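Profilin-1A (Acanthamoeba castellanii, PDB 1ACF) binds monomeric actin in a 1:1 complex, preventing or enhancing its polymerization according to concentration, and binds PIP2, which inhibits formation of IP3 and DG. Local coordinates at residues A[91-96]-A[120-125]; A[17-21]-A[31-35]; A[64-68]-A[78-82]; A[52-56]-A[69-73]. All coordinates share one frame; numbering follows the deposited sequence.

From the N terminus, contact 2 comes first: residues 31-35 return to strand 18-23 after its hairpin with strand 28-31, at one edge of the antiparallel sheet. Contacts 3 and 4 then cross, their segments alternating along the chain, and both use strand 65-72. Contact 4 closes the loop from helix 53-58 to that strand, whereas contact 3 pairs it with strand 76-81. Contact 1 closes last, bringing the C terminus beyond helix 106-121 back to the turn before strand 94-100. All four reach the same sheet. Contact 1 meets contact 2 through Leu96 and Ile21 on neighbouring strands; contacts 3 and 4 meet where Tyr78 pairs with Leu70 and Arg71.

Contact 1 of 4, residues A[91-96]-A[120-125]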
loop_
_atom_site.group_PDB
_atom_site.type_symbol
_atom_site.label_atom_id
_atom_site.label_comp_id
_atom_site.label_asym_id
_atom_site.label_seq_id
_atom_site.Cartn_x
_atom_site.Cartn_y
_atom_site.Cartn_z
ATOM N N THR A 91 3.688 -8.735 -1.675
ATOM C CA THR A 91 3.491 -10.008 -2.382
ATOM C C THR A 91 4.859 -10.680 -2.572
ATOM O O THR A 91 5.866 -10.246 -1.985
ATOM C CB THR A 91 2.631 -9.832 -3.658
ATOM O OG1 THR A 91 3.276 -8.985 -4.656
ATOM C CG2 THR A 91 1.221 -9.323 -3.304
ATOM N N SER A 92 4.944 -11.613 -3.461
ATOM C CA SER A 92 6.226 -12.294 -3.773
ATOM C C SER A 92 7.203 -11.375 -4.439
ATOM O O SER A 92 8.429 -11.358 -4.089
ATOM C CB SER A 92 5.952 -13.554 -4.577
ATOM O OG SER A 92 6.015 -13.249 -5.967
ATOM N N LYS A 93 6.704 -10.590 -5.418
ATOM C CA LYS A 93 7.573 -9.663 -6.180
ATOM C C LYS A 93 7.210 -8.178 -6.159
ATOM O O LYS A 93 7.907 -7.388 -6.837
ATOM C CB LYS A 93 7.510 -10.082 -7.684
ATOM C CG LYS A 93 8.151 -11.417 -7.939
ATOM C CD LYS A 93 7.583 -12.065 -9.214
ATOM C CE LYS A 93 8.083 -13.527 -9.163
ATOM N NZ LYS A 93 7.285 -14.235 -8.113
ATOM N N ALA A 94 6.138 -7.803 -5.485
ATOM C CA ALA A 94 5.615 -6.432 -5.518
ATOM C C ALA A 94 4.981 -6.037 -4.203
ATOM O O ALA A 94 4.797 -6.882 -3.311
ATOM C CB ALA A 94 4.460 -6.391 -6.581
ATOM N N ILE A 95 4.694 -4.726 -4.180
ATOM C CA ILE A 95 4.009 -4.162 -3.001
ATOM C C ILE A 95 2.767 -3.357 -3.460
ATOM O O ILE A 95 2.922 -2.504 -4.307
ATOM C CB ILE A 95 4.880 -3.239 -2.108
ATOM C CG1 ILE A 95 6.221 -3.929 -1.748
ATOM C CG2 ILE A 95 4.008 -2.987 -0.816
ATOM C CD1 ILE A 95 7.373 -2.941 -1.353
ATOM N N LEU A 96 1.677 -3.715 -2.831
ATOM C CA LEU A 96 0.379 -3.081 -3.049
ATOM C C LEU A 96 0.198 -1.978 -1.978
ATOM O O LEU A 96 0.467 -2.275 -0.816
ATOM C CB LEU A 96 -0.843 -3.984 -3.001
ATOM C CG LEU A 96 -0.927 -5.201 -3.832
ATOM C CD1 LEU A 96 -2.262 -5.897 -3.794
ATOM C CD2 LEU A 96 -0.594 -4.788 -5.285
ATOM N N LEU A 120 -3.030 -12.071 -6.574
ATOM C CA LEU A 120 -1.831 -11.767 -7.315
ATOM C C LEU A 120 -0.680 -12.764 -7.043
ATOM O O LEU A 120 0.069 -13.031 -7.958
ATOM C CB LEU A 120 -1.436 -10.324 -7.253
ATOM C CG LEU A 120 -2.289 -9.253 -7.949
ATOM C CD1 LEU A 120 -1.728 -7.895 -7.534
ATOM C CD2 LEU A 120 -2.320 -9.494 -9.436
ATOM N N ILE A 121 -0.556 -13.190 -5.828
ATOM C CA ILE A 121 0.453 -14.232 -5.446
ATOM C C ILE A 121 0.190 -15.497 -6.282
ATOM O O ILE A 121 1.002 -16.009 -7.092
ATOM C CB ILE A 121 0.245 -14.402 -3.913
ATOM C CG1 ILE A 121 1.074 -13.279 -3.206
ATOM C CG2 ILE A 121 0.622 -15.800 -3.409
ATOM C CD1 ILE A 121 1.069 -13.379 -1.687
ATOM N N GLY A 122 -1.015 -15.996 -6.192
ATOM C CA GLY A 122 -1.573 -17.095 -6.939
ATOM C C GLY A 122 -1.295 -16.940 -8.429
ATOM O O GLY A 122 -1.298 -17.917 -9.185
ATOM N N GLN A 123 -1.011 -15.793 -8.959
ATOM C CA GLN A 123 -0.729 -15.619 -10.392
ATOM C C GLN A 123 0.792 -15.700 -10.564
ATOM O O GLN A 123 1.186 -15.727 -11.727
ATOM C CB GLN A 123 -1.092 -14.249 -10.967
ATOM C CG GLN A 123 -2.483 -13.694 -10.778
ATOM C CD GLN A 123 -3.335 -14.086 -11.951
ATOM O OE1 GLN A 123 -3.372 -13.388 -12.980
ATOM N NE2 GLN A 123 -3.929 -15.256 -11.779
ATOM N N GLY A 124 1.528 -15.655 -9.474
ATOM C CA GLY A 124 3.009 -15.655 -9.693
ATOM C C GLY A 124 3.637 -14.284 -9.454
ATOM O O GLY A 124 4.832 -14.108 -9.801
ATOM N N PHE A 125 2.871 -13.364 -8.880
ATOM C CA PHE A 125 3.327 -11.983 -8.628
ATOM C C PHE A 125 3.593 -11.765 -7.153
ATOM O O PHE A 125 4.217 -10.699 -6.965
ATOM C CB PHE A 125 2.317 -10.938 -9.146
ATOM C CG PHE A 125 2.078 -11.109 -10.630
ATOM C CD1 PHE A 125 3.134 -11.116 -11.516
ATOM C CD2 PHE A 125 0.762 -11.312 -11.090
ATOM C CE1 PHE A 125 2.882 -11.314 -12.865
ATOM C CE2 PHE A 125 0.471 -11.480 -12.446
ATOM C CZ PHE A 125 1.548 -11.479 -13.342
ATOM O OXT PHE A 125 3.310 -12.564 -6.267
#
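Ser92 and Lys93 receive the C-terminal carboxylate of Phe125 at the turn leading into strand 94-100. The Lys93 backbone N donates to Phe125 O at 2.9 Å, approaching from above the carboxylate plane, while Ser92 OG makes a weak bond to Phe125 OXT, 2.8 Å away. The Ser92 backbone N adds a second weak bond to the same OXT. Thr91 OG1 also lies 3.0 Å from Phe125 O. Lys93 CD and CE pass Gly124 O, and the bend at the last torsion (chi4 74°) then turns NZ onto that oxygen at 3.0 Å; the same ammonium donates to Ser92 OG, 2.7 Å from NZ. A lysine charge this close to the terminal carboxylate probably stabilises its negative form. Gly124, at positive phi just beyond the helix, belongs to a Schellman motif and turns the chain toward these donors. On the apolar side, Ile121 CG1 slants across Thr91, 3.8 Å from Thr91 CB. Leu96 and Leu120 likewise meet at an oblique angle, branch to branch, with Leu96 CD2 4.0 Å from Leu120 CD1. The Phe125 side chain starts off away from residues 91-96, and its ring packs edge-to-face with Trp2 of helix 2-11. Leu96 also rests on Val113, Leu116 and Ala117 of helix 106-121, and its backbone pairs with Val89 of strand 84-90, so the contact joins the end of this helix to the central strands.

Contact 2 of 4, residues A[17-21]-A[31-35]; sequences TQAAI and TSAGF
The Phe35 ring carries Gln18 CB over one face and has Ala19 O at its edge, near the ring plane. The setting is an edge of the antiparallel profilin sheet, where Ala20 and Thr31 form a non-hydrogen-bonded pair and the chain then leaves through a type II turn, Ser32 to Phe35. The CH-pi contact places Gln18 CB 3.9 Å from the centroid of the Phe35 ring, offset toward the rim, and the Gln18 amide plane is turned 47° from the ring. Ala20 CB approaches the same ring obliquely, 3.7 Å from Phe35 CE2. At chi1 178° the Phe35 ring points opposite its own backbone N and swings back over strand 18-23, where it also touches Val99 of the next strand. Gly34 takes the positive phi of the turn. Ser32 extends the strand pairing with its side chain: Ala19 N donates to Ser32 OG at 2.9 Å, while Ser32 N donates to Ala19 O. Both segments lie in the region 1-35, predicted to bind actin. On the sheet face bearing Ala20 and Thr31, Thr31 OG1 sits 3.5 Å from Ala20 CB and donates to Phe35 O at 2.9 Å from above the carbonyl plane.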
loop_
_atom_site.group_PDB
_atom_site.type_symbol
_atom_site.label_atom_id
_atom_site.label_comp_id
_atom_site.label_asym_id
_atom_site.label_seq_id
_atom_site.Cartn_x
_atom_site.Cartn_y
_atom_site.Cartn_z
ATOM N N THR A 17 -9.113 4.957 -2.259
ATOM C CA THR A 17 -9.135 6.229 -2.928
ATOM C C THR A 17 -8.033 6.411 -3.932
ATOM O O THR A 17 -8.312 6.976 -4.998
ATOM C CB THR A 17 -9.076 7.437 -1.889
ATOM O OG1 THR A 17 -10.430 7.468 -1.307
ATOM C CG2 THR A 17 -8.758 8.803 -2.515
ATOM N N GLN A 18 -6.814 6.075 -3.557
ATOM C CA GLN A 18 -5.582 6.179 -4.343
ATOM C C GLN A 18 -4.813 4.839 -4.140
ATOM O O GLN A 18 -4.807 4.405 -2.956
ATOM C CB GLN A 18 -4.647 7.272 -3.758
ATOM C CG GLN A 18 -5.313 8.639 -3.688
ATOM C CD GLN A 18 -4.461 9.754 -3.204
ATOM O OE1 GLN A 18 -3.950 10.569 -3.986
ATOM N NE2 GLN A 18 -4.260 9.832 -1.912
ATOM N N ALA A 19 -4.267 4.328 -5.202
ATOM C CA ALA A 19 -3.496 3.019 -5.105
ATOM C C ALA A 19 -2.285 3.032 -6.008
ATOM O O ALA A 19 -2.178 3.662 -7.080
ATOM C CB ALA A 19 -4.435 1.861 -5.393
ATOM N N ALA A 20 -1.255 2.342 -5.579
ATOM C CA ALA A 20 -0.024 2.211 -6.399
ATOM C C ALA A 20 0.435 0.741 -6.254
ATOM O O ALA A 20 -0.014 0.092 -5.298
ATOM C CB ALA A 20 1.073 3.161 -6.011
ATOM N N ILE A 21 1.246 0.320 -7.210
ATOM C CA ILE A 21 1.841 -1.020 -7.197
ATOM C C ILE A 21 3.348 -0.841 -7.363
ATOM O O ILE A 21 3.780 -0.246 -8.378
ATOM C CB ILE A 21 1.289 -2.070 -8.192
ATOM C CG1 ILE A 21 -0.066 -2.676 -7.788
ATOM C CG2 ILE A 21 2.359 -3.211 -8.275
ATOM C CD1 ILE A 21 -0.686 -3.486 -8.978
ATOM N N THR A 31 0.442 3.652 -10.991
ATOM C CA THR A 31 -0.160 4.494 -9.915
ATOM C C THR A 31 -1.476 5.114 -10.297
ATOM O O THR A 31 -1.651 5.364 -11.492
ATOM C CB THR A 31 0.983 5.515 -9.480
ATOM O OG1 THR A 31 0.641 5.934 -8.143
ATOM C CG2 THR A 31 1.350 6.529 -10.505
ATOM N N SER A 32 -2.361 5.406 -9.328
ATOM C CA SER A 32 -3.651 6.097 -9.642
ATOM C C SER A 32 -3.325 7.562 -9.956
ATOM O O SER A 32 -2.411 8.113 -9.306
ATOM C CB SER A 32 -4.736 5.944 -8.620
ATOM O OG SER A 32 -4.250 6.297 -7.335
ATOM N N ALA A 33 -3.986 8.099 -10.967
ATOM C CA ALA A 33 -3.733 9.496 -11.455
ATOM C C ALA A 33 -3.569 10.433 -10.277
ATOM O O ALA A 33 -4.447 10.411 -9.380
ATOM C CB ALA A 33 -4.854 9.890 -12.438
ATOM N N GLY A 34 -2.501 11.205 -10.192
ATOM C CA GLY A 34 -2.293 12.078 -9.048
ATOM C C GLY A 34 -1.753 11.479 -7.792
ATOM O O GLY A 34 -1.430 12.237 -6.832
ATOM N N PHE A 35 -1.660 10.155 -7.635
ATOM C CA PHE A 35 -1.043 9.554 -6.416
ATOM C C PHE A 35 0.460 9.343 -6.674
ATOM O O PHE A 35 0.870 8.749 -7.668
ATOM C CB PHE A 35 -1.781 8.347 -5.960
ATOM C CG PHE A 35 -1.219 7.638 -4.762
ATOM C CD1 PHE A 35 -0.976 8.342 -3.579
ATOM C CD2 PHE A 35 -0.891 6.289 -4.803
ATOM C CE1 PHE A 35 -0.537 7.729 -2.430
ATOM C CE2 PHE A 35 -0.464 5.613 -3.637
ATOM C CZ PHE A 35 -0.319 6.350 -2.437
#

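Contact 3 of 4, residues A[64-68]-A[78-82]; sequences GVHYV and YGKKG
This contact belongs to the beta hairpin of strands 65-72 and 76-81 in the antiparallel profilin sheet. Val68 and Lys80 form a hydrogen-bonded pair in it: Val68 N donates almost straight to Lys80 O (3.0 Å, 175° at the hydrogen), and Lys80 N returns a bond to Val68 O at 2.9 Å, in the carbonyl plane. Gly79 CA adds a CH contact to Val68 O at 3.4 Å. The two short strand segments diverge strongly from antiparallel, with 114° between their directions, and beyond the pair the contacts are made by side chains. Tyr67 lays its ring beside the other strand, with Lys80 N at the ring edge and Lys81 CB obliquely placed, 3.8 Å from Tyr67 CD2. Tyr67 CB lies 3.9 Å from Gly79 CA, on the side where a side chain at 79 would have pointed. Over one face of the Tyr67 ring lies Val65 CG1; the Val65 and Lys81 side chains cross at about a right angle, with Lys81 CG 3.8 Å from Val65 CG1. The Lys81 chain bends at chi2 (-83°) and again at chi4, which folds NZ back to 3.7 Å from Val65 CG1. Cohesion is therefore divided: two backbone bonds set the register at Val68, and beyond them the contact is mostly carbon packing, with the Lys81 methylenes against Tyr67 and Val65.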
loop_
_atom_site.group_PDB
_atom_site.type_symbol
_atom_site.label_atom_id
_atom_site.label_comp_id
_atom_site.label_asym_id
_atom_site.label_seq_id
_atom_site.Cartn_x
_atom_site.Cartn_y
_atom_site.Cartn_z
ATOM N N GLY A 64 3.403 12.707 0.620
ATOM C CA GLY A 64 3.038 13.833 1.487
ATOM C C GLY A 64 2.263 13.588 2.744
ATOM O O GLY A 64 2.091 14.548 3.556
ATOM N N VAL A 65 1.770 12.376 2.999
ATOM C CA VAL A 65 1.088 12.145 4.257
ATOM C C VAL A 65 1.975 11.314 5.173
ATOM O O VAL A 65 2.498 10.251 4.746
ATOM C CB VAL A 65 -0.273 11.475 4.061
ATOM C CG1 VAL A 65 -1.003 11.408 5.383
ATOM C CG2 VAL A 65 -1.070 12.056 2.931
ATOM N N HIS A 66 2.142 11.749 6.377
ATOM C CA HIS A 66 2.911 10.945 7.343
ATOM C C HIS A 66 1.901 10.165 8.177
ATOM O O HIS A 66 1.046 10.668 8.946
ATOM C CB HIS A 66 3.828 11.741 8.218
ATOM C CG HIS A 66 4.724 10.990 9.155
ATOM N ND1 HIS A 66 6.064 10.761 8.910
ATOM C CD2 HIS A 66 4.449 10.458 10.385
ATOM C CE1 HIS A 66 6.585 10.089 9.914
ATOM N NE2 HIS A 66 5.628 9.904 10.789
ATOM N N TYR A 67 1.999 8.843 8.052
ATOM C CA TYR A 67 1.159 7.933 8.799
ATOM C C TYR A 67 1.926 7.313 9.964
ATOM O O TYR A 67 3.141 7.197 9.931
ATOM C CB TYR A 67 0.758 6.767 7.867
ATOM C CG TYR A 67 -0.059 7.208 6.683
ATOM C CD1 TYR A 67 0.589 7.596 5.521
ATOM C CD2 TYR A 67 -1.448 7.106 6.720
ATOM C CE1 TYR A 67 -0.138 7.973 4.384
ATOM C CE2 TYR A 67 -2.182 7.504 5.607
ATOM C CZ TYR A 67 -1.531 7.913 4.463
ATOM O OH TYR A 67 -2.275 8.274 3.362
ATOM N N VAL A 68 1.191 6.916 10.956
ATOM C CA VAL A 68 1.802 6.226 12.102
ATOM C C VAL A 68 1.430 4.763 11.852
ATOM O O VAL A 68 0.328 4.531 11.366
ATOM C CB VAL A 68 1.442 6.760 13.488
ATOM C CG1 VAL A 68 1.766 8.254 13.590
ATOM C CG2 VAL A 68 0.045 6.419 13.957
ATOM N N TYR A 78 0.317 -1.470 7.974
ATOM C CA TYR A 78 -0.846 -0.571 8.036
ATOM C C TYR A 78 -0.443 0.780 8.707
ATOM O O TYR A 78 0.228 0.855 9.748
ATOM C CB TYR A 78 -2.011 -1.237 8.740
ATOM C CG TYR A 78 -2.680 -2.409 8.041
ATOM C CD1 TYR A 78 -2.221 -3.009 6.869
ATOM C CD2 TYR A 78 -3.747 -3.021 8.710
ATOM C CE1 TYR A 78 -2.831 -4.151 6.351
ATOM C CE2 TYR A 78 -4.367 -4.153 8.225
ATOM C CZ TYR A 78 -3.911 -4.706 7.022
ATOM O OH TYR A 78 -4.602 -5.805 6.585
ATOM N N GLY A 79 -0.923 1.828 8.040
ATOM C CA GLY A 79 -0.725 3.229 8.437
ATOM C C GLY A 79 -2.083 3.892 8.720
ATOM O O GLY A 79 -3.108 3.536 8.074
ATOM N N LYS A 80 -2.014 4.800 9.667
ATOM C CA LYS A 80 -3.244 5.527 10.072
ATOM C C LYS A 80 -2.838 6.984 10.294
ATOM O O LYS A 80 -1.771 7.258 10.852
ATOM C CB LYS A 80 -3.934 5.019 11.321
ATOM C CG LYS A 80 -5.313 5.627 11.579
ATOM C CD LYS A 80 -5.778 5.454 13.041
ATOM C CE LYS A 80 -4.924 6.283 13.992
ATOM N NZ LYS A 80 -4.995 5.732 15.377
ATOM N N LYS A 81 -3.667 7.817 9.765
ATOM C CA LYS A 81 -3.574 9.311 9.864
ATOM C C LYS A 81 -5.059 9.700 10.095
ATOM O O LYS A 81 -5.873 9.721 9.154
ATOM C CB LYS A 81 -2.921 10.001 8.702
ATOM C CG LYS A 81 -2.546 11.482 8.884
ATOM C CD LYS A 81 -3.757 12.373 8.612
ATOM C CE LYS A 81 -3.439 13.851 8.507
ATOM N NZ LYS A 81 -2.671 14.161 7.258
ATOM N N GLY A 82 -5.344 9.840 11.390
ATOM C CA GLY A 82 -6.709 10.152 11.835
ATOM C C GLY A 82 -7.650 9.066 11.310
ATOM O O GLY A 82 -7.469 7.868 11.527
#

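Contact 4 of 4, residues A[52-56]-A[69-73]; sequences ADAIR and TLRAD
Thr69 reaches the first turn of helix 53-58 with its hydroxyl, OG1 donating to Ile55 O at 2.8 Å. The threonine torsion (chi1 -46°) sets OG1 anti to its own carbonyl carbon and faces it toward the helix. The hydroxyl arrives well above the plane of the Ile55 carbonyl, 57° out of it, and also touches Ile55 CG2 at 3.4 Å; the two side chains cross at about a right angle. A water bridges the junction, accepting from Thr69 N at 3.1 Å and donating to Arg56 O. Arg56 starts with CG anti to its backbone N (chi1 -159°), then bends at chi2 and chi3, curling the chain so that its guanidinium comes to Ala72. Ala72 CB meets the edge of that group, 3.8 Å from Arg56 NE. Ala72 CB also packs against Ala52 CB at 3.7 Å. Ala52 occupies the N-cap position, and its carbonyl O accepts the first helical bond from Arg56 N, 3.1 Å away. Leu70 and Arg71 both face Tyr78 in a classic beta bulge, where the strand turns a corner. Ile55 packs on Thr44 and Ala48 of helix 39-50 and, together with Thr69, on Phe60 of strand 60-62, while Ala72 touches Ile77 of strand 76-81; the short helix is thus fitted between a longer helix and the outer strands of the sheet.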
loop_
_atom_site.group_PDB
_atom_site.type_symbol
_atom_site.label_atom_id
_atom_site.label_comp_id
_atom_site.label_asym_id
_atom_site.label_seq_id
_atom_site.Cartn_x
_atom_site.Cartn_y
_atom_site.Cartn_z
ATOM N N ALA A 52 11.204 -3.681 10.272
ATOM C CA ALA A 52 10.245 -2.656 10.603
ATOM C C ALA A 52 10.653 -1.863 11.863
ATOM O O ALA A 52 9.744 -1.357 12.522
ATOM C CB ALA A 52 8.876 -3.282 10.909
ATOM N N ASP A 53 11.939 -1.818 12.184
ATOM C CA ASP A 53 12.424 -1.073 13.373
ATOM C C ASP A 53 12.125 0.422 13.225
ATOM O O ASP A 53 11.381 1.010 14.022
ATOM C CB ASP A 53 13.936 -1.288 13.565
ATOM C CG ASP A 53 14.231 -2.304 14.676
ATOM O OD1 ASP A 53 13.333 -2.653 15.472
ATOM O OD2 ASP A 53 15.430 -2.704 14.665
ATOM N N ALA A 54 12.756 0.954 12.179
ATOM C CA ALA A 54 12.595 2.361 11.819
ATOM C C ALA A 54 11.118 2.772 11.961
ATOM O O ALA A 54 10.794 3.462 12.955
ATOM C CB ALA A 54 13.104 2.601 10.399
ATOM N N ILE A 55 10.326 2.333 11.029
ATOM C CA ILE A 55 8.919 2.538 10.816
ATOM C C ILE A 55 8.021 2.332 11.986
ATOM O O ILE A 55 7.022 3.059 12.220
ATOM C CB ILE A 55 8.467 1.725 9.536
ATOM C CG1 ILE A 55 8.580 2.615 8.258
ATOM C CG2 ILE A 55 7.107 1.044 9.574
ATOM C CD1 ILE A 55 10.010 3.133 7.947
ATOM N N ARG A 56 8.247 1.319 12.804
ATOM C CA ARG A 56 7.384 1.040 13.970
ATOM C C ARG A 56 7.422 2.221 14.927
ATOM O O ARG A 56 6.418 2.685 15.517
ATOM C CB ARG A 56 7.810 -0.305 14.593
ATOM C CG ARG A 56 6.867 -1.058 15.451
ATOM C CD ARG A 56 5.772 -1.840 14.799
ATOM N NE ARG A 56 6.319 -3.074 14.254
ATOM C CZ ARG A 56 7.028 -3.966 14.953
ATOM N NH1 ARG A 56 7.123 -3.994 16.278
ATOM N NH2 ARG A 56 7.929 -4.732 14.273
ATOM N N THR A 69 2.374 3.882 12.197
ATOM C CA THR A 69 2.233 2.452 12.031
ATOM C C THR A 69 1.308 1.760 13.026
ATOM O O THR A 69 1.586 1.754 14.228
ATOM C CB THR A 69 3.643 1.727 12.095
ATOM O OG1 THR A 69 4.502 2.518 11.250
ATOM C CG2 THR A 69 3.558 0.261 11.683
ATOM N N LEU A 70 0.247 1.197 12.477
ATOM C CA LEU A 70 -0.735 0.452 13.261
ATOM C C LEU A 70 -0.276 -1.036 13.404
ATOM O O LEU A 70 -0.346 -1.565 14.508
ATOM C CB LEU A 70 -2.071 0.553 12.589
ATOM C CG LEU A 70 -3.186 1.487 12.863
ATOM C CD1 LEU A 70 -4.230 1.310 11.729
ATOM C CD2 LEU A 70 -3.822 1.165 14.207
ATOM N N ARG A 71 0.151 -1.631 12.323
ATOM C CA ARG A 71 0.620 -3.011 12.132
ATOM C C ARG A 71 1.784 -3.170 11.163
ATOM O O ARG A 71 1.787 -2.567 10.055
ATOM C CB ARG A 71 -0.649 -3.804 11.736
ATOM C CG ARG A 71 -0.505 -5.004 10.858
ATOM C CD ARG A 71 -1.676 -5.926 10.824
ATOM N NE ARG A 71 -1.676 -6.861 9.718
ATOM C CZ ARG A 71 -2.413 -7.955 9.500
ATOM N NH1 ARG A 71 -3.254 -8.475 10.397
ATOM N NH2 ARG A 71 -2.363 -8.662 8.359
ATOM N N ALA A 72 2.855 -3.917 11.446
ATOM C CA ALA A 72 4.027 -4.180 10.610
ATOM C C ALA A 72 4.614 -5.606 10.862
ATOM O O ALA A 72 5.051 -5.997 11.954
ATOM C CB ALA A 72 5.199 -3.217 10.665
ATOM N N ASP A 73 4.564 -6.342 9.786
ATOM C CA ASP A 73 5.039 -7.741 9.658
ATOM C C ASP A 73 5.691 -7.911 8.287
ATOM O O ASP A 73 5.992 -6.893 7.619
ATOM C CB ASP A 73 3.991 -8.730 10.053
ATOM C CG ASP A 73 2.694 -8.807 9.346
ATOM O OD1 ASP A 73 2.641 -8.973 8.122
ATOM O OD2 ASP A 73 1.620 -8.832 9.977
HETATM O O HOH W 1 4.802 4.919 13.903
#